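Local structure of beta-catenin homolog sys-1 (Caenorhabditis elegans, 3C2G) at residues I277-T290 with L307-T320. The protein acts as a beta-catenin in Wnt asymmetry signalling, binding the TCF transcription factor POP-1 directly and activating or repressing target genes. Sequence-based numbering, arbitrary orientation.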
loop_
_atom_site.group_PDB
_atom_site.type_symbol
_atom_site.label_atom_id
_atom_site.label_comp_id
_atom_site.label_asym_id
_atom_site.label_seq_id
_atom_site.Cartn_x
_atom_site.Cartn_y
_atom_site.Cartn_z
ATOM N N ILE A 277 -8.823 -5.936 -7.433
ATOM C CA ILE A 277 -9.193 -6.024 -6.012
ATOM C C ILE A 277 -10.626 -6.522 -5.826
ATOM O O ILE A 277 -10.901 -7.251 -4.874
ATOM C CB ILE A 277 -8.916 -4.711 -5.191
ATOM C CG1 ILE A 277 -10.001 -3.660 -5.436
ATOM C CG2 ILE A 277 -7.496 -4.170 -5.478
ATOM C CD1 ILE A 277 -9.845 -2.400 -4.625
ATOM N N ASP A 278 -11.527 -6.166 -6.746
ATOM C CA ASP A 278 -12.899 -6.711 -6.717
ATOM C C ASP A 278 -12.914 -8.206 -7.035
ATOM O O ASP A 278 -13.667 -8.966 -6.415
ATOM C CB ASP A 278 -13.865 -5.918 -7.611
ATOM C CG ASP A 278 -14.420 -4.663 -6.912
ATOM O OD1 ASP A 278 -15.141 -4.797 -5.898
ATOM O OD2 ASP A 278 -14.135 -3.534 -7.372
ATOM N N GLY A 279 -12.060 -8.641 -7.961
ATOM C CA GLY A 279 -11.907 -10.076 -8.242
ATOM C C GLY A 279 -11.438 -10.850 -7.021
ATOM O O GLY A 279 -11.934 -11.931 -6.722
ATOM N N PHE A 280 -10.485 -10.270 -6.306
ATOM C CA PHE A 280 -9.920 -10.862 -5.113
ATOM C C PHE A 280 -10.982 -10.981 -4.008
ATOM O O PHE A 280 -11.114 -12.026 -3.337
ATOM C CB PHE A 280 -8.728 -10.003 -4.671
ATOM C CG PHE A 280 -8.031 -10.501 -3.436
ATOM C CD1 PHE A 280 -7.317 -11.693 -3.455
ATOM C CD2 PHE A 280 -8.074 -9.760 -2.259
ATOM C CE1 PHE A 280 -6.664 -12.142 -2.318
ATOM C CE2 PHE A 280 -7.417 -10.199 -1.112
ATOM C CZ PHE A 280 -6.712 -11.395 -1.143
ATOM N N VAL A 281 -11.766 -9.923 -3.839
ATOM C CA VAL A 281 -12.817 -9.939 -2.843
ATOM C C VAL A 281 -13.929 -10.932 -3.186
ATOM O O VAL A 281 -14.445 -11.587 -2.297
ATOM C CB VAL A 281 -13.362 -8.534 -2.573
ATOM C CG1 VAL A 281 -14.575 -8.579 -1.617
ATOM C CG2 VAL A 281 -12.243 -7.632 -2.016
ATOM N N ARG A 282 -14.283 -11.074 -4.457
ATOM C CA ARG A 282 -15.289 -12.068 -4.851
ATOM C C ARG A 282 -14.767 -13.505 -4.712
ATOM O O ARG A 282 -15.544 -14.454 -4.644
ATOM C CB ARG A 282 -15.828 -11.798 -6.277
ATOM C CG ARG A 282 -16.385 -10.358 -6.503
ATOM C CD ARG A 282 -17.013 -10.077 -7.899
ATOM N NE ARG A 282 -16.281 -10.649 -9.040
ATOM C CZ ARG A 282 -15.419 -9.998 -9.834
ATOM N NH1 ARG A 282 -15.121 -8.713 -9.642
ATOM N NH2 ARG A 282 -14.839 -10.647 -10.841
ATOM N N SER A 283 -13.451 -13.677 -4.657
ATOM C CA SER A 283 -12.860 -15.009 -4.464
ATOM C C SER A 283 -12.568 -15.285 -2.983
ATOM O O SER A 283 -11.859 -16.227 -2.650
ATOM C CB SER A 283 -11.590 -15.139 -5.283
ATOM O OG SER A 283 -11.772 -14.551 -6.563
ATOM N N ASP A 284 -13.116 -14.441 -2.109
ATOM C CA ASP A 284 -13.047 -14.614 -0.654
ATOM C C ASP A 284 -11.679 -14.277 -0.060
ATOM O O ASP A 284 -11.295 -14.770 1.004
ATOM C CB ASP A 284 -13.554 -15.997 -0.237
ATOM C CG ASP A 284 -15.074 -16.056 -0.189
ATOM O OD1 ASP A 284 -15.701 -14.978 -0.077
ATOM O OD2 ASP A 284 -15.643 -17.167 -0.270
ATOM N N GLY A 285 -10.974 -13.395 -0.756
ATOM C CA GLY A 285 -9.659 -12.978 -0.340
ATOM C C GLY A 285 -9.615 -12.398 1.058
ATOM O O GLY A 285 -8.712 -12.712 1.837
ATOM N N VAL A 286 -10.601 -11.566 1.377
ATOM C CA VAL A 286 -10.623 -10.847 2.650
ATOM C C VAL A 286 -10.822 -11.823 3.804
ATOM O O VAL A 286 -10.135 -11.730 4.838
ATOM C CB VAL A 286 -11.675 -9.702 2.643
ATOM C CG1 VAL A 286 -11.979 -9.212 4.053
ATOM C CG2 VAL A 286 -11.188 -8.545 1.771
ATOM N N GLY A 287 -11.736 -12.768 3.623
ATOM C CA GLY A 287 -11.885 -13.870 4.567
ATOM C C GLY A 287 -10.596 -14.673 4.727
ATOM O O GLY A 287 -10.236 -15.068 5.835
ATOM N N ALA A 288 -9.907 -14.917 3.619
ATOM C CA ALA A 288 -8.654 -15.660 3.634
ATOM C C ALA A 288 -7.582 -14.931 4.454
ATOM O O ALA A 288 -6.967 -15.510 5.343
ATOM C CB ALA A 288 -8.178 -15.912 2.221
ATOM N N ILE A 289 -7.375 -13.656 4.166
ATOM C CA ILE A 289 -6.414 -12.867 4.920
ATOM C C ILE A 289 -6.693 -12.882 6.424
ATOM O O ILE A 289 -5.783 -13.102 7.222
ATOM C CB ILE A 289 -6.364 -11.418 4.421
ATOM C CG1 ILE A 289 -5.875 -11.383 2.973
ATOM C CG2 ILE A 289 -5.438 -10.580 5.290
ATOM C CD1 ILE A 289 -6.046 -10.026 2.340
ATOM N N THR A 290 -7.948 -12.665 6.804
ATOM C CA THR A 290 -8.286 -12.540 8.209
ATOM C C THR A 290 -8.146 -13.864 8.945
ATOM O O THR A 290 -7.798 -13.861 10.129
ATOM C CB THR A 290 -9.672 -11.856 8.464
ATOM O OG1 THR A 290 -10.712 -12.668 7.937
ATOM C CG2 THR A 290 -9.740 -10.512 7.779
ATOM N N LEU A 307 -2.086 -5.760 2.966
ATOM C CA LEU A 307 -2.899 -6.174 1.846
ATOM C C LEU A 307 -4.400 -5.865 2.052
ATOM O O LEU A 307 -5.084 -5.464 1.118
ATOM C CB LEU A 307 -2.670 -7.665 1.550
ATOM C CG LEU A 307 -3.383 -8.261 0.325
ATOM C CD1 LEU A 307 -3.002 -7.576 -0.991
ATOM C CD2 LEU A 307 -3.188 -9.786 0.233
ATOM N N LEU A 308 -4.899 -6.058 3.269
ATOM C CA LEU A 308 -6.252 -5.661 3.617
ATOM C C LEU A 308 -6.452 -4.185 3.330
ATOM O O LEU A 308 -7.431 -3.806 2.698
ATOM C CB LEU A 308 -6.554 -5.949 5.082
ATOM C CG LEU A 308 -6.913 -7.399 5.401
ATOM C CD1 LEU A 308 -7.125 -7.575 6.896
ATOM C CD2 LEU A 308 -8.143 -7.836 4.642
ATOM N N LEU A 309 -5.512 -3.359 3.775
ATOM C CA LEU A 309 -5.570 -1.937 3.510
ATOM C C LEU A 309 -5.747 -1.699 2.007
ATOM O O LEU A 309 -6.595 -0.925 1.588
ATOM C CB LEU A 309 -4.294 -1.256 4.016
ATOM C CG LEU A 309 -4.233 0.265 3.888
ATOM C CD1 LEU A 309 -5.374 0.931 4.690
ATOM C CD2 LEU A 309 -2.851 0.839 4.282
ATOM N N GLN A 310 -4.967 -2.412 1.203
ATOM C CA GLN A 310 -4.886 -2.144 -0.209
ATOM C C GLN A 310 -6.184 -2.446 -0.931
ATOM O O GLN A 310 -6.468 -1.842 -1.949
ATOM C CB GLN A 310 -3.775 -2.990 -0.806
ATOM C CG GLN A 310 -3.286 -2.511 -2.151
ATOM C CD GLN A 310 -2.170 -3.392 -2.692
ATOM O OE1 GLN A 310 -1.218 -3.707 -1.966
ATOM N NE2 GLN A 310 -2.288 -3.808 -3.959
ATOM N N VAL A 311 -6.955 -3.395 -0.415
ATOM C CA VAL A 311 -8.179 -3.845 -1.088
ATOM C C VAL A 311 -9.457 -3.264 -0.444
ATOM O O VAL A 311 -10.574 -3.628 -0.832
ATOM C CB VAL A 311 -8.290 -5.413 -1.127
ATOM C CG1 VAL A 311 -7.052 -6.036 -1.780
ATOM C CG2 VAL A 311 -8.518 -6.002 0.273
ATOM N N SER A 312 -9.272 -2.370 0.528
ATOM C CA SER A 312 -10.342 -1.910 1.395
ATOM C C SER A 312 -11.397 -1.044 0.694
ATOM O O SER A 312 -12.536 -0.978 1.141
ATOM C CB SER A 312 -9.759 -1.160 2.594
ATOM O OG SER A 312 -9.085 0.011 2.180
ATOM N N ASP A 313 -11.017 -0.392 -0.400
ATOM C CA ASP A 313 -11.948 0.429 -1.155
ATOM C C ASP A 313 -12.792 -0.345 -2.184
ATOM O O ASP A 313 -13.505 0.251 -2.988
ATOM C CB ASP A 313 -11.226 1.627 -1.787
ATOM C CG ASP A 313 -10.080 1.216 -2.723
ATOM O OD1 ASP A 313 -9.210 0.390 -2.336
ATOM O OD2 ASP A 313 -10.032 1.751 -3.856
ATOM N N ALA A 314 -12.754 -1.670 -2.136
ATOM C CA ALA A 314 -13.479 -2.480 -3.106
ATOM C C ALA A 314 -15.002 -2.423 -2.917
ATOM O O ALA A 314 -15.517 -2.601 -1.808
ATOM C CB ALA A 314 -12.997 -3.903 -3.057
ATOM N N LYS A 315 -15.722 -2.194 -4.013
ATOM C CA LYS A 315 -17.180 -2.130 -3.965
ATOM C C LYS A 315 -17.777 -3.496 -3.626
ATOM O O LYS A 315 -18.845 -3.560 -2.986
ATOM C CB LYS A 315 -17.756 -1.571 -5.278
ATOM C CG LYS A 315 -17.682 -0.018 -5.408
ATOM C CD LYS A 315 -17.804 0.416 -6.885
ATOM C CE LYS A 315 -18.543 1.754 -7.036
ATOM N NZ LYS A 315 -17.711 2.952 -6.677
ATOM N N ALA A 316 -17.086 -4.575 -4.024
ATOM C CA ALA A 316 -17.513 -5.943 -3.673
ATOM C C ALA A 316 -17.591 -6.199 -2.165
ATOM O O ALA A 316 -18.268 -7.125 -1.733
ATOM C CB ALA A 316 -16.634 -6.974 -4.335
ATOM N N LEU A 317 -16.910 -5.384 -1.356
ATOM C CA LEU A 317 -17.009 -5.527 0.103
ATOM C C LEU A 317 -18.427 -5.202 0.620
ATOM O O LEU A 317 -18.769 -5.527 1.766
ATOM C CB LEU A 317 -15.912 -4.737 0.824
ATOM C CG LEU A 317 -14.492 -5.359 0.795
ATOM C CD1 LEU A 317 -13.400 -4.301 0.821
ATOM C CD2 LEU A 317 -14.271 -6.349 1.921
ATOM N N ALA A 318 -19.262 -4.614 -0.242
ATOM C CA ALA A 318 -20.703 -4.484 0.036
ATOM C C ALA A 318 -21.434 -5.822 -0.014
ATOM O O ALA A 318 -22.537 -5.935 0.513
ATOM C CB ALA A 318 -21.359 -3.502 -0.906
ATOM N N LYS A 319 -20.834 -6.834 -0.640
ATOM C CA LYS A 319 -21.489 -8.137 -0.736
ATOM C C LYS A 319 -20.848 -9.221 0.103
ATOM O O LYS A 319 -21.421 -10.284 0.256
ATOM C CB LYS A 319 -21.585 -8.614 -2.182
ATOM C CG LYS A 319 -22.802 -8.088 -2.932
ATOM C CD LYS A 319 -22.392 -7.110 -4.028
ATOM C CE LYS A 319 -23.602 -6.564 -4.781
ATOM N NZ LYS A 319 -24.357 -5.576 -3.952
ATOM N N THR A 320 -19.668 -8.967 0.653
ATOM C CA THR A 320 -18.964 -9.989 1.439
ATOM C C THR A 320 -19.537 -10.087 2.850
ATOM O O THR A 320 -19.729 -9.069 3.484
ATOM C CB THR A 320 -17.440 -9.688 1.485
ATOM O OG1 THR A 320 -16.880 -9.976 0.205
ATOM C CG2 THR A 320 -16.715 -10.539 2.526
#
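V286 CG1 meets L308 CD2, the side chains crossing at about a right angle, where helix 285-290 runs nearly antiparallel to helix 307-311, their axes 159° apart and 10.6 Å at closest approach; helix 277-282 crosses the same helix more steeply, at 116°. The change of direction comes at a Schellman motif with D284 at positive phi, its bonds running from G285 N to F280 O and from D284 N to V281 O. Burial here is mostly aliphatic. V311 sets CG1 against I277 CB and F280 CD2, and CG2 against V286 CG2. I289 puts CG2 against L308 CG at 3.5 Å and CD1 against L307 CD2, and that CD1 also lies in plane at the edge of the F280 ring. V281, with CG1 anti to its backbone N (chi1 174°), packs CG1 among T320 OG1, A316 CB and L317 CG, while CG2 meets A314 CB. V286 CG2 sits 3.8 Å from L317 CD2. The single hydrogen bond between the two segments runs from A316 N to D278 OD1 (2.7 Å), met nearly along the C-O axis. Replacing D278 with an alanine would probably leave A316 N without this acceptor and the 3-10 segment 315-318 less firmly held to helix 277-282. I277 CD1 packs on A314 CB and lies 3.7 Å from D313 OD1, whose salt-bridge partner is a basic side chain of the bound peptide. Packing between armadillo-type helices thus continues directly into the peptide-binding surface, where this acidic group offers a charge complementary to the ligand.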